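Local coordinates for protein galactose-1-phosphate uridylyltransferase (Bacillus cereus, PDB 4QVU) that is of unknown function but binds zinc, has a HIT-like fold and may act as a galactose-1-phosphate uridylyltransferase, at residues I147-I158 against I241-F252. Residues are numbered along the deposited sequence; the frame is centred on the assembly and turned at random.
Sequences IVQKNEHIELNI and IEDVKIQLAAYF. With ZN (zinc ion), chain B.
Ile158 reaches from strand 154-158 into the first turns of helix 241-249. Its CB lies against CG1 and CD1 of Ile241, the two isoleucine side chains running antiparallel alongside each other. CG2 stays on that side chain, 3.8 Å from Ile241 CG1. The other branch leaves beside the backbone N (chi1 -44°) and runs extended, which carries CD1 onto the helix backbone at Ile241 O and Lys245 N, 3.5 Å from the latter. Ile158 CD1 also has Val244 CG1 at 3.9 Å. Val148 continues the apolar seam: its CG1 touches Leu248 CG at 3.9 Å, the two side chains crossing at about a right angle, and also meets the backbone N of Ala249. Val148 and Gln149 form a classic beta bulge opposite Leu156, both backbone N atoms donating to Leu156 O, where strand 145-150 bends. This strand and strand 154-159 make a hairpin that, within this chain, forms one edge of the antiparallel sheet of the HIT-like fold, strand 145-150 being outermost; the helix runs at 144° to strand 154-158. A type I beta turn from Ala249 to Phe252 follows the helix. Leu156 CD2 approaches the Phe252 ring obliquely, 3.5 Å from Phe252 CE1. Gln149, bent at chi2, lays CG by the same ring, its amide plane only 19° from the ring plane, and OE1 comes 3.4 Å from Phe252 CB. Tyr185 of helix 179-195 also meets this ring. At the hairpin's turn, His153 ND1 binds the zinc ion at 2.3 Å, together with Cys178 and Glu181.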
loop_
_atom_site.group_PDB
_atom_site.type_symbol
_atom_site.label_atom_id
_atom_site.label_comp_id
_atom_site.label_asym_id
_atom_site.label_seq_id
_atom_site.Cartn_x
_atom_site.Cartn_y
_atom_site.Cartn_z
ATOM N N ILE A 147 -2.246 -9.200 -17.741
ATOM C CA ILE A 147 -1.650 -9.549 -19.030
ATOM C C ILE A 147 -2.282 -8.717 -20.180
ATOM O O ILE A 147 -3.507 -8.685 -20.338
ATOM C CB ILE A 147 -1.831 -11.076 -19.256
ATOM C CG1 ILE A 147 -0.987 -11.868 -18.223
ATOM C CG2 ILE A 147 -1.485 -11.485 -20.703
ATOM C CD1 ILE A 147 -1.391 -13.299 -18.019
ATOM N N VAL A 148 -1.414 -8.052 -20.971
ATOM C CA VAL A 148 -1.762 -7.251 -22.157
ATOM C C VAL A 148 -1.544 -8.143 -23.391
ATOM O O VAL A 148 -2.414 -8.253 -24.254
ATOM C CB VAL A 148 -0.945 -5.926 -22.219
ATOM C CG1 VAL A 148 -1.357 -5.073 -23.415
ATOM C CG2 VAL A 148 -1.083 -5.128 -20.927
ATOM N N GLN A 149 -0.365 -8.794 -23.434
ATOM C CA GLN A 149 0.115 -9.740 -24.446
ATOM C C GLN A 149 0.896 -10.844 -23.760
ATOM O O GLN A 149 1.634 -10.549 -22.817
ATOM C CB GLN A 149 0.996 -9.030 -25.494
ATOM C CG GLN A 149 0.263 -8.056 -26.404
ATOM C CD GLN A 149 -0.428 -8.746 -27.549
ATOM O OE1 GLN A 149 0.208 -9.167 -28.525
ATOM N NE2 GLN A 149 -1.751 -8.807 -27.489
ATOM N N LYS A 150 0.753 -12.105 -24.218
ATOM C CA LYS A 150 1.483 -13.243 -23.655
ATOM C C LYS A 150 1.511 -14.415 -24.627
ATOM O O LYS A 150 0.506 -14.711 -25.268
ATOM C CB LYS A 150 0.872 -13.696 -22.313
ATOM C CG LYS A 150 1.700 -14.747 -21.582
ATOM C CD LYS A 150 1.222 -15.011 -20.170
ATOM C CE LYS A 150 1.996 -16.132 -19.504
ATOM N NZ LYS A 150 3.453 -15.842 -19.362
ATOM N N ASN A 151 2.679 -15.073 -24.718
ATOM C CA ASN A 151 2.939 -16.293 -25.480
ATOM C C ASN A 151 4.060 -17.067 -24.763
ATOM O O ASN A 151 4.471 -16.667 -23.669
ATOM C CB ASN A 151 3.262 -16.012 -26.962
ATOM C CG ASN A 151 4.429 -15.098 -27.254
ATOM O OD1 ASN A 151 5.497 -15.170 -26.648
ATOM N ND2 ASN A 151 4.283 -14.279 -28.275
ATOM N N GLU A 152 4.541 -18.168 -25.361
ATOM C CA GLU A 152 5.623 -18.997 -24.810
ATOM C C GLU A 152 6.958 -18.223 -24.690
ATOM O O GLU A 152 7.734 -18.511 -23.778
ATOM C CB GLU A 152 5.849 -20.252 -25.677
ATOM C CG GLU A 152 4.814 -21.348 -25.499
ATOM C CD GLU A 152 5.111 -22.640 -26.240
ATOM O OE1 GLU A 152 5.948 -22.624 -27.173
ATOM O OE2 GLU A 152 4.482 -23.670 -25.906
ATOM N N HIS A 153 7.217 -17.260 -25.606
ATOM C CA HIS A 153 8.454 -16.474 -25.671
ATOM C C HIS A 153 8.471 -15.242 -24.753
ATOM O O HIS A 153 9.492 -14.992 -24.100
ATOM C CB HIS A 153 8.692 -15.969 -27.103
ATOM C CG HIS A 153 8.772 -17.032 -28.145
ATOM N ND1 HIS A 153 9.967 -17.667 -28.435
ATOM C CD2 HIS A 153 7.819 -17.488 -28.988
ATOM C CE1 HIS A 153 9.695 -18.513 -29.413
ATOM N NE2 HIS A 153 8.416 -18.440 -29.780
ATOM N N ILE A 154 7.383 -14.436 -24.765
ATOM C CA ILE A 154 7.323 -13.161 -24.045
ATOM C C ILE A 154 5.950 -12.931 -23.366
ATOM O O ILE A 154 4.934 -13.527 -23.740
ATOM C CB ILE A 154 7.642 -12.009 -25.056
ATOM C CG1 ILE A 154 8.021 -10.680 -24.357
ATOM C CG2 ILE A 154 6.554 -11.852 -26.140
ATOM C CD1 ILE A 154 8.743 -9.700 -25.200
ATOM N N GLU A 155 5.961 -12.041 -22.354
ATOM C CA GLU A 155 4.817 -11.602 -21.562
ATOM C C GLU A 155 4.908 -10.108 -21.299
ATOM O O GLU A 155 5.944 -9.621 -20.839
ATOM C CB GLU A 155 4.723 -12.370 -20.219
ATOM C CG GLU A 155 3.562 -11.902 -19.352
ATOM C CD GLU A 155 3.479 -12.436 -17.935
ATOM O OE1 GLU A 155 3.630 -13.664 -17.740
ATOM O OE2 GLU A 155 3.164 -11.631 -17.031
ATOM N N LEU A 156 3.800 -9.400 -21.562
ATOM C CA LEU A 156 3.612 -7.987 -21.287
ATOM C C LEU A 156 2.432 -7.844 -20.348
ATOM O O LEU A 156 1.329 -8.291 -20.667
ATOM C CB LEU A 156 3.426 -7.160 -22.579
ATOM C CG LEU A 156 2.928 -5.695 -22.425
ATOM C CD1 LEU A 156 3.888 -4.821 -21.622
ATOM C CD2 LEU A 156 2.718 -5.071 -23.756
ATOM N N ASN A 157 2.658 -7.232 -19.190
ATOM C CA ASN A 157 1.591 -7.024 -18.222
ATOM C C ASN A 157 1.688 -5.618 -17.623
ATOM O O ASN A 157 2.672 -4.915 -17.850
ATOM C CB ASN A 157 1.627 -8.102 -17.109
ATOM C CG ASN A 157 2.785 -8.021 -16.131
ATOM O OD1 ASN A 157 2.981 -7.020 -15.434
ATOM N ND2 ASN A 157 3.521 -9.115 -15.980
ATOM N N ILE A 158 0.652 -5.232 -16.850
ATOM C CA ILE A 158 0.563 -3.993 -16.073
ATOM C C ILE A 158 0.561 -4.402 -14.606
ATOM O O ILE A 158 -0.250 -5.249 -14.220
ATOM C CB ILE A 158 -0.674 -3.117 -16.449
ATOM C CG1 ILE A 158 -0.865 -3.017 -17.980
ATOM C CG2 ILE A 158 -0.577 -1.724 -15.783
ATOM C CD1 ILE A 158 -2.179 -2.493 -18.424
ATOM N N ILE A 241 -7.057 0.042 -14.708
ATOM C CA ILE A 241 -5.978 -0.787 -15.256
ATOM C C ILE A 241 -6.491 -1.543 -16.484
ATOM O O ILE A 241 -5.703 -1.892 -17.352
ATOM C CB ILE A 241 -5.436 -1.769 -14.152
ATOM C CG1 ILE A 241 -4.076 -2.417 -14.562
ATOM C CG2 ILE A 241 -6.487 -2.835 -13.734
ATOM C CD1 ILE A 241 -3.276 -3.112 -13.431
ATOM N N GLU A 242 -7.807 -1.794 -16.544
ATOM C CA GLU A 242 -8.460 -2.510 -17.631
ATOM C C GLU A 242 -8.560 -1.616 -18.862
ATOM O O GLU A 242 -8.543 -2.130 -19.991
ATOM C CB GLU A 242 -9.850 -2.994 -17.195
ATOM C CG GLU A 242 -10.322 -4.237 -17.931
ATOM C CD GLU A 242 -9.685 -5.568 -17.567
ATOM O OE1 GLU A 242 -9.399 -5.793 -16.371
ATOM O OE2 GLU A 242 -9.577 -6.430 -18.467
ATOM N N ASP A 243 -8.645 -0.282 -18.653
ATOM C CA ASP A 243 -8.726 0.679 -19.762
ATOM C C ASP A 243 -7.353 0.850 -20.407
ATOM O O ASP A 243 -7.269 0.901 -21.633
ATOM C CB ASP A 243 -9.295 2.033 -19.306
ATOM C CG ASP A 243 -10.782 2.007 -19.023
ATOM O OD1 ASP A 243 -11.503 1.231 -19.692
ATOM O OD2 ASP A 243 -11.236 2.810 -18.189
ATOM N N VAL A 244 -6.279 0.864 -19.582
ATOM C CA VAL A 244 -4.879 0.945 -20.034
ATOM C C VAL A 244 -4.563 -0.327 -20.838
ATOM O O VAL A 244 -4.003 -0.240 -21.930
ATOM C CB VAL A 244 -3.909 1.144 -18.838
ATOM C CG1 VAL A 244 -2.466 1.252 -19.313
ATOM C CG2 VAL A 244 -4.293 2.372 -18.014
ATOM N N LYS A 245 -5.001 -1.495 -20.321
ATOM C CA LYS A 245 -4.846 -2.809 -20.944
ATOM C C LYS A 245 -5.412 -2.808 -22.367
ATOM O O LYS A 245 -4.721 -3.257 -23.282
ATOM C CB LYS A 245 -5.542 -3.877 -20.089
ATOM C CG LYS A 245 -5.573 -5.273 -20.701
ATOM C CD LYS A 245 -6.649 -6.075 -20.026
ATOM C CE LYS A 245 -6.890 -7.398 -20.678
ATOM N NZ LYS A 245 -8.061 -8.080 -20.080
ATOM N N ILE A 246 -6.652 -2.296 -22.547
ATOM C CA ILE A 246 -7.350 -2.237 -23.837
ATOM C C ILE A 246 -6.599 -1.311 -24.806
ATOM O O ILE A 246 -6.341 -1.728 -25.935
ATOM C CB ILE A 246 -8.843 -1.787 -23.671
ATOM C CG1 ILE A 246 -9.701 -2.900 -23.014
ATOM C CG2 ILE A 246 -9.468 -1.380 -25.011
ATOM C CD1 ILE A 246 -11.135 -2.434 -22.459
ATOM N N GLN A 247 -6.262 -0.068 -24.384
ATOM C CA GLN A 247 -5.647 0.873 -25.317
ATOM C C GLN A 247 -4.174 0.520 -25.605
ATOM O O GLN A 247 -3.735 0.794 -26.726
ATOM C CB GLN A 247 -5.781 2.342 -24.896
ATOM C CG GLN A 247 -5.359 2.732 -23.507
ATOM C CD GLN A 247 -5.565 4.218 -23.313
ATOM O OE1 GLN A 247 -4.606 4.988 -23.179
ATOM N NE2 GLN A 247 -6.814 4.666 -23.356
ATOM N N LEU A 248 -3.449 -0.148 -24.681
ATOM C CA LEU A 248 -2.078 -0.585 -24.985
ATOM C C LEU A 248 -2.113 -1.795 -25.941
ATOM O O LEU A 248 -1.248 -1.892 -26.809
ATOM C CB LEU A 248 -1.260 -0.914 -23.715
ATOM C CG LEU A 248 0.140 -1.552 -23.902
ATOM C CD1 LEU A 248 1.077 -0.667 -24.709
ATOM C CD2 LEU A 248 0.756 -1.880 -22.583
ATOM N N ALA A 249 -3.128 -2.684 -25.809
ATOM C CA ALA A 249 -3.286 -3.875 -26.655
ATOM C C ALA A 249 -3.490 -3.504 -28.141
ATOM O O ALA A 249 -3.143 -4.291 -29.020
ATOM C CB ALA A 249 -4.455 -4.709 -26.165
ATOM N N ALA A 250 -4.013 -2.291 -28.412
ATOM C CA ALA A 250 -4.252 -1.745 -29.750
ATOM C C ALA A 250 -2.932 -1.441 -30.486
ATOM O O ALA A 250 -2.969 -1.172 -31.683
ATOM C CB ALA A 250 -5.092 -0.483 -29.649
ATOM N N TYR A 251 -1.774 -1.494 -29.780
ATOM C CA TYR A 251 -0.431 -1.282 -30.344
ATOM C C TYR A 251 0.220 -2.617 -30.772
ATOM O O TYR A 251 1.302 -2.618 -31.377
ATOM C CB TYR A 251 0.471 -0.556 -29.335
ATOM C CG TYR A 251 0.337 0.946 -29.396
ATOM C CD1 TYR A 251 -0.786 1.587 -28.879
ATOM C CD2 TYR A 251 1.335 1.731 -29.964
ATOM C CE1 TYR A 251 -0.928 2.968 -28.960
ATOM C CE2 TYR A 251 1.205 3.115 -30.048
ATOM C CZ TYR A 251 0.071 3.730 -29.545
ATOM O OH TYR A 251 -0.062 5.094 -29.614
ATOM N N PHE A 252 -0.449 -3.743 -30.473
ATOM C CA PHE A 252 0.017 -5.087 -30.807
ATOM C C PHE A 252 -1.027 -5.789 -31.696
ATOM O O PHE A 252 -0.949 -7.004 -31.914
ATOM C CB PHE A 252 0.314 -5.885 -29.522
ATOM C CG PHE A 252 1.392 -5.260 -28.660
ATOM C CD1 PHE A 252 1.071 -4.313 -27.689
ATOM C CD2 PHE A 252 2.728 -5.608 -28.827
ATOM C CE1 PHE A 252 2.069 -3.704 -26.926
ATOM C CE2 PHE A 252 3.725 -5.018 -28.044
ATOM C CZ PHE A 252 3.388 -4.069 -27.100
HETATM ZN ZN ZN B . 11.464 -15.936 -28.567
#